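Local coordinates for RND efflux system, outer membrane lipoprotein, NodT family (Burkholderia mallei, PDB 6U94) that probably forms the outer-membrane exit duct of an RND-type efflux system, at residues A[265-270]-A[447-452]; A[274-279]-A[308-313]; A[283-288]-A[369-374]; A[295-300]-A[342-347]; A[376-381]-A[453-458]. All coordinates share one frame; numbering follows the deposited sequence.

Contact 1: A[265-270]-A[447-452]; sequences ALLAEF and SRVTLY
The loop 265-270 runs past helical segment 447-452 in an open, non-helical conformation, and the two backbones stay well apart, the nearest CA pair being L267 and R448 at 8.2 Å. Side chains therefore carry the contact. The ring of F270, whose CG stands anti to the carbonyl carbon, lies with one face against L451: CD2 of L451 is 3.8 Å from the centroid of the F270 ring and 21° off its normal, a CH-pi contact over the face. The rim of the same ring meets the helix backbone, CZ of F270 lying 3.2 Å from R448 O near the ring plane; that oxygen already accepts the helical bond from Y452 N. The F270 ring also meets F52, which in turn lies against Y452.

R448 reaches out from the helix and bends at chi3 (68°), bringing its guanidinium between two loop residues. CB of L267 covers one face, 3.8 Å from R448 NH2, and E269 OE2 stands over the opposite face, 4.1 Å from the same nitrogen. The carboxylate lies nearly parallel to the guanidinium, 16° between planes; because OE2 stands well out of the guanidinium plane, no N-H points at it and the link is one of charge alone. The other oxygen of E269, OE1, accepts from F270 N at 2.8 Å and forms a salt bridge with R385. Farther along its side chain, L267 packs CD1 on V449 CG2 at 4.0 Å. Since R448 NE is buried without a partner and R385 brings a like charge close to NH1, the nearby carboxylate of E269 probably eases the cost of keeping this arginine charged.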
# COMPACT_ATOMS: atom_id res chain seq x y z
N ALA A 265 -2.49 -5.97 -15.49
CA ALA A 265 -1.89 -6.46 -14.25
C ALA A 265 -0.42 -6.06 -14.19
O ALA A 265 0.36 -6.41 -15.08
CB ALA A 265 -2.04 -7.98 -14.14
N LEU A 266 -0.05 -5.33 -13.14
CA LEU A 266 1.34 -4.98 -12.89
C LEU A 266 1.95 -5.75 -11.73
O LEU A 266 3.15 -6.02 -11.75
CB LEU A 266 1.48 -3.48 -12.62
CG LEU A 266 1.18 -2.54 -13.79
CD1 LEU A 266 -0.28 -2.11 -13.79
CD2 LEU A 266 2.10 -1.33 -13.75
N LEU A 267 1.16 -6.09 -10.72
CA LEU A 267 1.60 -6.93 -9.62
C LEU A 267 1.11 -8.36 -9.83
O LEU A 267 0.04 -8.59 -10.39
CB LEU A 267 1.07 -6.41 -8.28
CG LEU A 267 1.38 -4.96 -7.91
CD1 LEU A 267 0.93 -4.67 -6.48
CD2 LEU A 267 2.86 -4.67 -8.08
N ALA A 268 1.92 -9.31 -9.40
CA ALA A 268 1.50 -10.70 -9.40
C ALA A 268 0.73 -11.01 -8.12
O ALA A 268 1.00 -10.44 -7.06
CB ALA A 268 2.71 -11.63 -9.53
N GLU A 269 -0.24 -11.91 -8.24
CA GLU A 269 -1.03 -12.31 -7.08
C GLU A 269 -0.20 -13.19 -6.16
O GLU A 269 0.66 -13.96 -6.59
CB GLU A 269 -2.29 -13.03 -7.52
CG GLU A 269 -3.28 -13.32 -6.40
CD GLU A 269 -3.63 -12.07 -5.61
OE1 GLU A 269 -2.99 -11.83 -4.56
OE2 GLU A 269 -4.53 -11.33 -6.05
N PHE A 270 -0.47 -13.07 -4.86
CA PHE A 270 0.23 -13.88 -3.88
C PHE A 270 -0.15 -15.35 -4.06
O PHE A 270 -1.34 -15.67 -4.19
CB PHE A 270 -0.10 -13.42 -2.47
CG PHE A 270 0.42 -12.05 -2.15
CD1 PHE A 270 1.76 -11.86 -1.83
CD2 PHE A 270 -0.42 -10.95 -2.17
CE1 PHE A 270 2.25 -10.60 -1.54
CE2 PHE A 270 0.06 -9.69 -1.88
CZ PHE A 270 1.40 -9.51 -1.56
N SER A 447 -1.81 -1.97 -0.71
CA SER A 447 -1.82 -2.93 0.38
C SER A 447 -1.14 -4.24 -0.00
O SER A 447 -0.64 -4.95 0.88
CB SER A 447 -3.25 -3.20 0.85
OG SER A 447 -3.78 -4.34 0.20
N ARG A 448 -1.11 -4.58 -1.29
CA ARG A 448 -0.35 -5.74 -1.73
C ARG A 448 1.15 -5.46 -1.64
O ARG A 448 1.94 -6.35 -1.30
CB ARG A 448 -0.74 -6.13 -3.15
CG ARG A 448 -2.20 -6.55 -3.28
CD ARG A 448 -2.72 -6.42 -4.71
NE ARG A 448 -2.10 -7.38 -5.62
CZ ARG A 448 -2.59 -7.68 -6.81
NH1 ARG A 448 -3.71 -7.11 -7.24
NH2 ARG A 448 -1.97 -8.57 -7.59
N VAL A 449 1.55 -4.23 -1.95
CA VAL A 449 2.94 -3.82 -1.79
C VAL A 449 3.34 -3.90 -0.32
O VAL A 449 4.43 -4.38 0.02
CB VAL A 449 3.15 -2.41 -2.36
CG1 VAL A 449 4.48 -1.83 -1.90
CG2 VAL A 449 3.08 -2.45 -3.88
N THR A 450 2.46 -3.45 0.58
CA THR A 450 2.77 -3.50 2.00
C THR A 450 2.85 -4.93 2.50
O THR A 450 3.68 -5.26 3.35
CB THR A 450 1.73 -2.71 2.79
OG1 THR A 450 1.58 -1.41 2.22
CG2 THR A 450 2.15 -2.57 4.24
N LEU A 451 1.99 -5.81 1.99
CA LEU A 451 2.07 -7.22 2.36
C LEU A 451 3.35 -7.86 1.85
O LEU A 451 3.90 -8.76 2.50
CB LEU A 451 0.85 -7.97 1.84
CG LEU A 451 0.77 -9.46 2.18
CD1 LEU A 451 0.82 -9.69 3.69
CD2 LEU A 451 -0.48 -10.08 1.58
N TYR A 452 3.85 -7.43 0.68
CA TYR A 452 5.15 -7.89 0.22
C TYR A 452 6.24 -7.60 1.24
O TYR A 452 7.18 -8.39 1.39
CB TYR A 452 5.50 -7.24 -1.12
CG TYR A 452 6.97 -7.32 -1.47
CD1 TYR A 452 7.84 -6.29 -1.14
CD2 TYR A 452 7.49 -8.44 -2.11
CE1 TYR A 452 9.19 -6.37 -1.45
CE2 TYR A 452 8.84 -8.52 -2.42
CZ TYR A 452 9.68 -7.48 -2.09
OH TYR A 452 11.02 -7.56 -2.40

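Contact 2: A[274-279]-A[308-313]; sequences LPSTLL and PRITLT
L274 opens the contact with its backbone N-H, which points almost straight (174°) at T313 OG1 over 3.1 Å; the same hydroxyl is hydrogen-bonded to P271 O. L274 CG, placed beside the backbone N, passes 3.6 Å from that OG1. The carbonyl of L274 turns to segment 308-313 as well: L312 N donates to L274 O at 2.7 Å, nearly along the C=O axis, and the CA of T311 adds a CH···O contact to the same oxygen.

P275 and T311 are the closest CA pair, at 4.6 Å. The two form a single antiparallel bridge, a non-hydrogen-bonded pair flanked by the bonds of their neighbours, a position where proline's missing N-H costs nothing. The bond on its other flank belongs to S276, whose N donates to I310 O, again almost collinear with the carbonyl.

The OG of S276 sits between backbone N and carbonyl carbon (chi1 45°), 2.8 Å from I310 O and 3.1 Å from P308 O, with one proton for two carbonyls. From this residue the chain winds into a 3-10 turn, L278 N bonding to P275 O and L279 N to S276 O. The turn brings L279 round to L312, their CD2 and CD1 methyls meeting tip to tip at 4.2 Å, while F375 of helix 362-415 packs against S276 and L279.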
# COMPACT_ATOMS: atom_id res chain seq x y z
N LEU A 274 1.33 -19.76 1.29
CA LEU A 274 2.66 -19.26 1.63
C LEU A 274 3.04 -19.70 3.04
O LEU A 274 2.26 -19.49 3.98
CB LEU A 274 2.70 -17.74 1.52
CG LEU A 274 2.68 -17.22 0.08
CD1 LEU A 274 2.76 -15.70 0.05
CD2 LEU A 274 3.82 -17.84 -0.71
N PRO A 275 4.21 -20.31 3.23
CA PRO A 275 4.60 -20.77 4.57
C PRO A 275 4.98 -19.62 5.48
O PRO A 275 5.57 -18.62 5.05
CB PRO A 275 5.79 -21.70 4.30
CG PRO A 275 6.36 -21.21 3.00
CD PRO A 275 5.18 -20.72 2.20
N SER A 276 4.65 -19.77 6.77
CA SER A 276 5.01 -18.77 7.76
C SER A 276 6.51 -18.64 7.95
O SER A 276 6.98 -17.61 8.46
CB SER A 276 4.35 -19.11 9.10
OG SER A 276 4.49 -20.49 9.39
N THR A 277 7.29 -19.65 7.54
CA THR A 277 8.74 -19.56 7.64
C THR A 277 9.31 -18.44 6.78
O THR A 277 10.46 -18.05 6.97
CB THR A 277 9.38 -20.89 7.25
OG1 THR A 277 8.94 -21.27 5.94
CG2 THR A 277 9.00 -21.98 8.25
N LEU A 278 8.52 -17.91 5.84
CA LEU A 278 8.95 -16.73 5.10
C LEU A 278 9.23 -15.56 6.03
O LEU A 278 10.09 -14.73 5.74
CB LEU A 278 7.88 -16.33 4.07
CG LEU A 278 7.67 -17.22 2.85
CD1 LEU A 278 6.46 -16.72 2.06
CD2 LEU A 278 8.91 -17.24 1.97
N LEU A 279 8.51 -15.49 7.16
CA LEU A 279 8.70 -14.40 8.11
C LEU A 279 10.05 -14.46 8.82
O LEU A 279 10.41 -13.49 9.49
CB LEU A 279 7.57 -14.40 9.14
CG LEU A 279 6.15 -14.33 8.55
CD1 LEU A 279 5.12 -14.03 9.63
CD2 LEU A 279 6.06 -13.29 7.44
N PRO A 308 4.87 -19.95 15.17
CA PRO A 308 3.89 -20.85 14.56
C PRO A 308 4.35 -21.34 13.19
O PRO A 308 5.03 -20.63 12.45
CB PRO A 308 2.63 -19.98 14.44
CG PRO A 308 2.83 -18.86 15.42
CD PRO A 308 4.31 -18.61 15.45
N ARG A 309 3.99 -22.58 12.88
CA ARG A 309 4.24 -23.15 11.56
C ARG A 309 2.88 -23.40 10.91
O ARG A 309 2.26 -24.45 11.11
CB ARG A 309 5.10 -24.43 11.63
CG ARG A 309 4.70 -25.45 12.69
CD ARG A 309 5.80 -26.49 12.90
NE ARG A 309 6.14 -27.22 11.68
CZ ARG A 309 7.02 -28.22 11.62
NH1 ARG A 309 7.64 -28.62 12.72
NH2 ARG A 309 7.27 -28.83 10.47
N ILE A 310 2.42 -22.42 10.13
CA ILE A 310 1.14 -22.47 9.43
C ILE A 310 1.32 -21.87 8.05
O ILE A 310 2.31 -21.18 7.77
CB ILE A 310 0.03 -21.70 10.18
CG1 ILE A 310 0.45 -20.24 10.37
CG2 ILE A 310 -0.30 -22.37 11.51
CD1 ILE A 310 -0.66 -19.32 10.84
N THR A 311 0.34 -22.12 7.18
CA THR A 311 0.25 -21.36 5.94
C THR A 311 -0.30 -19.98 6.24
O THR A 311 -1.04 -19.78 7.21
CB THR A 311 -0.63 -22.07 4.92
OG1 THR A 311 -1.95 -22.25 5.45
CG2 THR A 311 -0.03 -23.43 4.55
N LEU A 312 0.07 -19.01 5.40
CA LEU A 312 -0.38 -17.64 5.58
C LEU A 312 -1.49 -17.23 4.63
O LEU A 312 -2.28 -16.34 4.97
CB LEU A 312 0.80 -16.67 5.42
CG LEU A 312 1.90 -16.80 6.47
CD1 LEU A 312 3.04 -15.86 6.15
CD2 LEU A 312 1.34 -16.52 7.86
N THR A 313 -1.57 -17.84 3.45
CA THR A 313 -2.53 -17.43 2.44
C THR A 313 -3.34 -18.62 1.96
O THR A 313 -2.88 -19.77 2.01
CB THR A 313 -1.85 -16.77 1.23
OG1 THR A 313 -0.88 -17.67 0.67
CG2 THR A 313 -1.16 -15.48 1.64

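Contact 3: A[283-288]-A[369-374]; sequences PDIMAA and HTIQDA
Two helical segments pass antiparallel here, their axes 9.8 Å apart at 167°, with I285 and T370 as the closest CA pair at 6.7 Å. The apolar part of the interface is built on I285. Its CG1 is anti to the carbonyl carbon and chi2 is extended (-172°), which carries CD1 across to the partner helix; there the methyl sits 4.1 Å from A374 CB and 4.3 Å from I371 CG1, touching residues about one turn apart.

The second kind of contact is a methyl laid against a backbone. T370 holds CG2 anti to its own N, so this methyl faces segment 283-288 and lies 3.5 Å from D284 O, while also passing I285 CG1 at 4.0 Å. The two side chains slide past one another in opposite directions, and D284 likewise runs alongside T370, its CG 4.0 Å from the threonine methyl.

Polar groups look elsewhere. T370 OG1, beside its backbone N, bonds back to G366 O one turn earlier, and D284 OD2 forms a salt bridge with R282. With those ends satisfied outside the pair and no hydrogen bond between the two segments, the association rests on van der Waals packing of the T370 methyl and the I285 tip.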
# COMPACT_ATOMS: atom_id res chain seq x y z
N PRO A 283 13.36 -8.33 8.67
CA PRO A 283 14.49 -7.73 9.39
C PRO A 283 14.32 -7.66 10.90
O PRO A 283 15.32 -7.73 11.63
CB PRO A 283 14.60 -6.34 8.76
CG PRO A 283 14.10 -6.55 7.37
CD PRO A 283 12.97 -7.52 7.50
N ASP A 284 13.09 -7.54 11.42
CA ASP A 284 12.93 -7.49 12.87
C ASP A 284 12.99 -8.87 13.51
O ASP A 284 13.30 -8.97 14.70
CB ASP A 284 11.62 -6.78 13.25
CG ASP A 284 10.39 -7.33 12.53
OD1 ASP A 284 10.52 -8.22 11.65
OD2 ASP A 284 9.28 -6.87 12.85
N ILE A 285 12.73 -9.93 12.75
CA ILE A 285 12.90 -11.27 13.30
C ILE A 285 14.36 -11.73 13.17
O ILE A 285 14.87 -12.43 14.05
CB ILE A 285 11.93 -12.26 12.63
CG1 ILE A 285 10.48 -11.89 13.00
CG2 ILE A 285 12.22 -13.70 13.06
CD1 ILE A 285 9.46 -12.90 12.54
N MET A 286 15.04 -11.33 12.09
CA MET A 286 16.47 -11.61 11.96
C MET A 286 17.26 -11.00 13.10
O MET A 286 18.10 -11.66 13.72
CB MET A 286 16.99 -11.09 10.62
CG MET A 286 16.34 -11.71 9.39
SD MET A 286 16.92 -10.94 7.86
CE MET A 286 18.67 -11.32 7.96
N ALA A 287 16.99 -9.72 13.41
CA ALA A 287 17.69 -9.06 14.50
C ALA A 287 17.35 -9.71 15.84
O ALA A 287 18.22 -9.85 16.71
CB ALA A 287 17.36 -7.57 14.52
N ALA A 288 16.09 -10.11 16.02
CA ALA A 288 15.69 -10.75 17.27
C ALA A 288 16.38 -12.10 17.45
O ALA A 288 16.79 -12.45 18.56
CB ALA A 288 14.17 -10.90 17.33
N HIS A 369 7.29 -11.38 21.37
CA HIS A 369 6.41 -10.28 20.97
C HIS A 369 6.63 -9.89 19.51
O HIS A 369 5.67 -9.55 18.81
CB HIS A 369 6.63 -9.07 21.88
CG HIS A 369 6.20 -9.30 23.29
ND1 HIS A 369 5.17 -10.15 23.63
CD2 HIS A 369 6.65 -8.78 24.46
CE1 HIS A 369 5.01 -10.15 24.94
NE2 HIS A 369 5.89 -9.33 25.47
N THR A 370 7.88 -9.93 19.05
CA THR A 370 8.17 -9.57 17.67
C THR A 370 7.50 -10.54 16.70
O THR A 370 7.11 -10.14 15.59
CB THR A 370 9.69 -9.54 17.44
OG1 THR A 370 10.26 -8.50 18.25
CG2 THR A 370 10.03 -9.26 15.98
N ILE A 371 7.32 -11.80 17.10
CA ILE A 371 6.66 -12.76 16.23
C ILE A 371 5.15 -12.54 16.21
O ILE A 371 4.52 -12.63 15.16
CB ILE A 371 7.02 -14.20 16.67
CG1 ILE A 371 8.52 -14.45 16.45
CG2 ILE A 371 6.19 -15.23 15.92
CD1 ILE A 371 8.98 -15.78 16.97
N GLN A 372 4.56 -12.25 17.37
CA GLN A 372 3.12 -11.98 17.40
C GLN A 372 2.78 -10.73 16.60
O GLN A 372 1.79 -10.71 15.87
CB GLN A 372 2.63 -11.84 18.84
CG GLN A 372 1.11 -11.65 18.92
CD GLN A 372 0.61 -11.38 20.32
OE1 GLN A 372 1.40 -11.25 21.27
NE2 GLN A 372 -0.71 -11.29 20.47
N ASP A 373 3.60 -9.68 16.73
CA ASP A 373 3.36 -8.47 15.95
C ASP A 373 3.55 -8.72 14.46
O ASP A 373 2.83 -8.15 13.63
CB ASP A 373 4.29 -7.35 16.42
CG ASP A 373 3.88 -6.77 17.75
OD1 ASP A 373 2.86 -7.23 18.31
OD2 ASP A 373 4.56 -5.85 18.24
N ALA A 374 4.50 -9.59 14.09
CA ALA A 374 4.72 -9.88 12.68
C ALA A 374 3.51 -10.60 12.08
O ALA A 374 3.05 -10.24 10.98
CB ALA A 374 5.98 -10.72 12.51

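Contact 4: A[295-300]-A[342-347]; sequences ANAQIG and PIFNAG. Unlike the reference sequence in segment 295-300: Q298 (reference Asn).
A helix-to-helix linker meets a loop here: residues 295-300 end helix 283-294 in a Schellman motif and start helix 299-306 at an N-cap. N296 takes the C-prime place with positive phi (70°), its N bonding back to I293 O, while A297 N bonds to L292 O. Beyond that turn the chain straightens and lies against I343 and F344 of segment 342-347, the CA atoms of A297 and F344 being 4.7 Å apart.

The best bond across is Q298 N to I343 O, 2.7 Å long and nearly straight (164°), with the donor in the carbonyl plane. A297 reaches the same oxygen from its CA, 3.1 Å from I343 O, so one carbonyl grips two consecutive residues. A weak bond, bent to 117°, runs from N345 ND2 to N296 O.

Beside these, the methyl of A297 fills the angle between two side chains: its CB lies 3.8 Å from I343 CG2 and 4.0 Å from F344 CE1. The ring of F344 carries I343 CG2 over one face and A295 O at its edge. N352 hydrogen-bonds to F344 N and A346 O. On the linker side Q298, which differs from the reference Asn, bends at chi2 and offers OE1 to G300 N in a weak capping bond of 3.2 Å. The backbone course is that of a Schellman C-cap followed within two residues by the N-cap of the next helix, a compact way of breaking and restarting a helix.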
# COMPACT_ATOMS: atom_id res chain seq x y z
N ALA A 295 23.24 -14.11 22.96
CA ALA A 295 22.95 -14.41 24.36
C ALA A 295 22.99 -15.90 24.68
O ALA A 295 22.48 -16.31 25.73
CB ALA A 295 21.59 -13.82 24.75
N ASN A 296 23.56 -16.71 23.78
CA ASN A 296 23.78 -18.15 23.96
C ASN A 296 22.49 -18.97 23.95
O ASN A 296 22.48 -20.09 24.46
CB ASN A 296 24.56 -18.44 25.25
CG ASN A 296 25.99 -18.83 24.98
OD1 ASN A 296 26.31 -19.30 23.90
ND2 ASN A 296 26.85 -18.64 25.98
N ALA A 297 21.42 -18.44 23.38
CA ALA A 297 20.20 -19.24 23.28
C ALA A 297 20.25 -20.12 22.03
O ALA A 297 20.96 -19.83 21.07
CB ALA A 297 18.96 -18.34 23.25
N GLN A 298 19.48 -21.20 22.07
CA GLN A 298 19.30 -22.07 20.91
C GLN A 298 18.07 -21.60 20.13
O GLN A 298 16.94 -21.63 20.65
CB GLN A 298 19.17 -23.53 21.35
CG GLN A 298 18.22 -24.41 20.55
CD GLN A 298 18.71 -24.81 19.17
OE1 GLN A 298 19.41 -24.05 18.49
NE2 GLN A 298 18.33 -26.01 18.74
N ILE A 299 18.29 -21.14 18.90
CA ILE A 299 17.22 -20.55 18.11
C ILE A 299 16.18 -21.59 17.74
O ILE A 299 14.97 -21.31 17.72
CB ILE A 299 17.80 -19.87 16.86
CG1 ILE A 299 18.70 -18.72 17.29
CG2 ILE A 299 16.70 -19.33 15.96
CD1 ILE A 299 17.99 -17.69 18.12
N GLY A 300 16.62 -22.81 17.44
CA GLY A 300 15.68 -23.88 17.15
C GLY A 300 14.69 -24.09 18.28
O GLY A 300 13.48 -24.22 18.05
N PRO A 342 15.26 -26.91 25.54
CA PRO A 342 15.82 -25.84 26.37
C PRO A 342 16.30 -24.68 25.50
O PRO A 342 17.07 -24.86 24.55
CB PRO A 342 16.99 -26.52 27.09
CG PRO A 342 16.67 -27.98 27.02
CD PRO A 342 15.97 -28.18 25.72
N ILE A 343 15.82 -23.48 25.82
CA ILE A 343 16.24 -22.31 25.06
C ILE A 343 17.66 -21.91 25.45
O ILE A 343 18.44 -21.46 24.60
CB ILE A 343 15.24 -21.17 25.26
CG1 ILE A 343 13.91 -21.54 24.59
CG2 ILE A 343 15.78 -19.87 24.70
CD1 ILE A 343 12.82 -20.50 24.77
N PHE A 344 18.04 -22.11 26.71
CA PHE A 344 19.35 -21.72 27.19
C PHE A 344 20.16 -22.95 27.59
O PHE A 344 19.62 -23.90 28.18
CB PHE A 344 19.24 -20.78 28.39
CG PHE A 344 18.59 -19.47 28.05
CD1 PHE A 344 19.31 -18.47 27.42
CD2 PHE A 344 17.27 -19.24 28.37
CE1 PHE A 344 18.72 -17.26 27.10
CE2 PHE A 344 16.67 -18.03 28.06
CZ PHE A 344 17.40 -17.04 27.43
N ASN A 345 21.45 -22.94 27.26
CA ASN A 345 22.35 -23.98 27.73
C ASN A 345 22.64 -23.87 29.22
O ASN A 345 23.07 -24.84 29.83
CB ASN A 345 23.66 -23.94 26.93
CG ASN A 345 23.43 -23.99 25.43
OD1 ASN A 345 23.31 -25.07 24.84
ND2 ASN A 345 23.37 -22.82 24.80
N ALA A 346 22.40 -22.70 29.80
CA ALA A 346 22.65 -22.45 31.21
C ALA A 346 21.36 -22.59 32.02
O ALA A 346 20.26 -22.73 31.48
CB ALA A 346 23.26 -21.06 31.41
N GLY A 347 21.52 -22.55 33.34
CA GLY A 347 20.40 -22.66 34.25
C GLY A 347 19.92 -24.10 34.41
O GLY A 347 20.22 -24.98 33.61

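Contact 5: A[376-381]-A[453-458]; sequences REVADN and KALGGG
E377 reaches over from helix 362-415. Its CB points at the partner segment, CG is anti to the backbone N (chi1 -176°), and the chain beyond is extended, so the glutamate runs along the methyl of A454: CG is 4.1 Å from A454 CB, and at the tip OE1 is 4.0 Å from that same CB. The carboxylate is held from outside, OE1 by a salt bridge to R282 NH1 and OE2 by a weak bond from H132 N. R282 NH1 also donates to A454 O, so one guanidinium nitrogen joins the acid of one helix to the last turn of the other.

V378, the next residue, turns its CG2 to the same place, 3.7 Å from A454 O and 4.0 Å from A454 CB, with L455 CD2 somewhat farther. N381, one turn on, bends its amide back: ND2 donates to E377 O at 2.9 Å, arriving from above the carbonyl plane (34°), and N381 N shares that acceptor. The methyl of A454 is thus met by E377, V378 and N381 together.

At G456 the partner chain leaves helical angles. G456 N reaches K453 O at 2.8 Å, and G456, G457 and G458 all have positive phi; R281 bonds to the carbonyls of L455 and G458. Such an ending, with a glycine of phi 90° and bonds back into the last turn, is characteristic of the Schellman motif.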
# COMPACT_ATOMS: atom_id res chain seq x y z
N ARG A 376 0.38 -10.68 13.32
CA ARG A 376 -0.75 -9.75 13.36
C ARG A 376 -0.67 -8.74 12.22
O ARG A 376 -1.68 -8.42 11.59
CB ARG A 376 -0.79 -9.04 14.71
CG ARG A 376 -1.98 -8.09 14.89
CD ARG A 376 -2.00 -7.50 16.29
NE ARG A 376 -2.05 -8.53 17.32
CZ ARG A 376 -3.16 -9.12 17.73
NH1 ARG A 376 -4.33 -8.79 17.19
NH2 ARG A 376 -3.12 -10.05 18.68
N GLU A 377 0.54 -8.25 11.94
CA GLU A 377 0.72 -7.31 10.83
C GLU A 377 0.37 -7.96 9.50
O GLU A 377 -0.20 -7.30 8.61
CB GLU A 377 2.16 -6.81 10.82
CG GLU A 377 2.48 -5.77 9.79
CD GLU A 377 3.88 -5.21 9.96
OE1 GLU A 377 4.86 -6.00 9.94
OE2 GLU A 377 4.01 -3.99 10.14
N VAL A 378 0.71 -9.24 9.33
CA VAL A 378 0.40 -9.92 8.08
C VAL A 378 -1.11 -10.11 7.94
O VAL A 378 -1.68 -9.88 6.87
CB VAL A 378 1.15 -11.26 8.01
CG1 VAL A 378 0.56 -12.15 6.92
CG2 VAL A 378 2.64 -11.02 7.76
N ALA A 379 -1.78 -10.53 9.03
CA ALA A 379 -3.22 -10.71 8.98
C ALA A 379 -3.94 -9.39 8.73
O ALA A 379 -4.94 -9.34 8.02
CB ALA A 379 -3.71 -11.35 10.28
N ASP A 380 -3.42 -8.30 9.31
CA ASP A 380 -4.06 -7.00 9.16
C ASP A 380 -4.01 -6.50 7.72
O ASP A 380 -4.98 -5.92 7.22
CB ASP A 380 -3.43 -5.98 10.11
CG ASP A 380 -3.88 -6.16 11.55
OD1 ASP A 380 -4.65 -7.11 11.82
OD2 ASP A 380 -3.48 -5.35 12.40
N ASN A 381 -2.88 -6.72 7.04
CA ASN A 381 -2.77 -6.26 5.66
C ASN A 381 -3.59 -7.12 4.71
O ASN A 381 -4.06 -6.63 3.68
CB ASN A 381 -1.31 -6.22 5.22
CG ASN A 381 -0.59 -4.98 5.71
OD1 ASN A 381 -0.73 -3.90 5.15
ND2 ASN A 381 0.20 -5.14 6.77
N LYS A 453 6.14 -6.47 1.94
CA LYS A 453 7.12 -6.11 2.96
C LYS A 453 6.92 -6.91 4.24
O LYS A 453 7.88 -7.47 4.79
CB LYS A 453 7.05 -4.62 3.26
CG LYS A 453 7.38 -3.74 2.07
CD LYS A 453 7.71 -2.34 2.52
CE LYS A 453 6.45 -1.53 2.79
NZ LYS A 453 6.77 -0.12 3.13
N ALA A 454 5.68 -6.99 4.73
CA ALA A 454 5.40 -7.66 5.99
C ALA A 454 5.77 -9.14 5.96
O ALA A 454 5.98 -9.74 7.02
CB ALA A 454 3.92 -7.50 6.36
N LEU A 455 5.85 -9.74 4.77
CA LEU A 455 6.30 -11.12 4.63
C LEU A 455 7.81 -11.26 4.75
O LEU A 455 8.31 -12.39 4.79
CB LEU A 455 5.85 -11.71 3.29
CG LEU A 455 4.36 -11.90 3.02
CD1 LEU A 455 4.16 -12.37 1.58
CD2 LEU A 455 3.75 -12.88 3.99
N GLY A 456 8.54 -10.15 4.80
CA GLY A 456 9.98 -10.18 4.76
C GLY A 456 10.58 -10.11 3.37
O GLY A 456 11.78 -10.36 3.22
N GLY A 457 9.78 -9.79 2.36
CA GLY A 457 10.28 -9.72 1.00
C GLY A 457 9.63 -10.73 0.07
O GLY A 457 10.33 -11.45 -0.65
N GLY A 458 8.30 -10.79 0.08
CA GLY A 458 7.60 -11.63 -0.88
C GLY A 458 7.77 -13.11 -0.58
O GLY A 458 7.74 -13.55 0.58

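How the contacts relate
Read from the N terminus, contacts 1, 2, 3 and 4 open in turn. Contact 2 closes first, at 308-313, crossing contacts 3 and 4; contact 4 closes next, within the span of contact 3, which ends at 369-374. All three lie within contact 1, which joins the loop before helix 283-294 to helix 421-454. Contact 5 opens at 376-381 inside that span and closes beyond it, crossing contact 1 and following contacts 2 to 4 in series. Contacts 3 and 5 share helix 362-415, and L279 and L312 of contact 2 pack on L455 of contact 5. Contact 4, farthest from the centre of the chain, ties the link between helices 283-294 and 299-306 to the loop before helix 349-352.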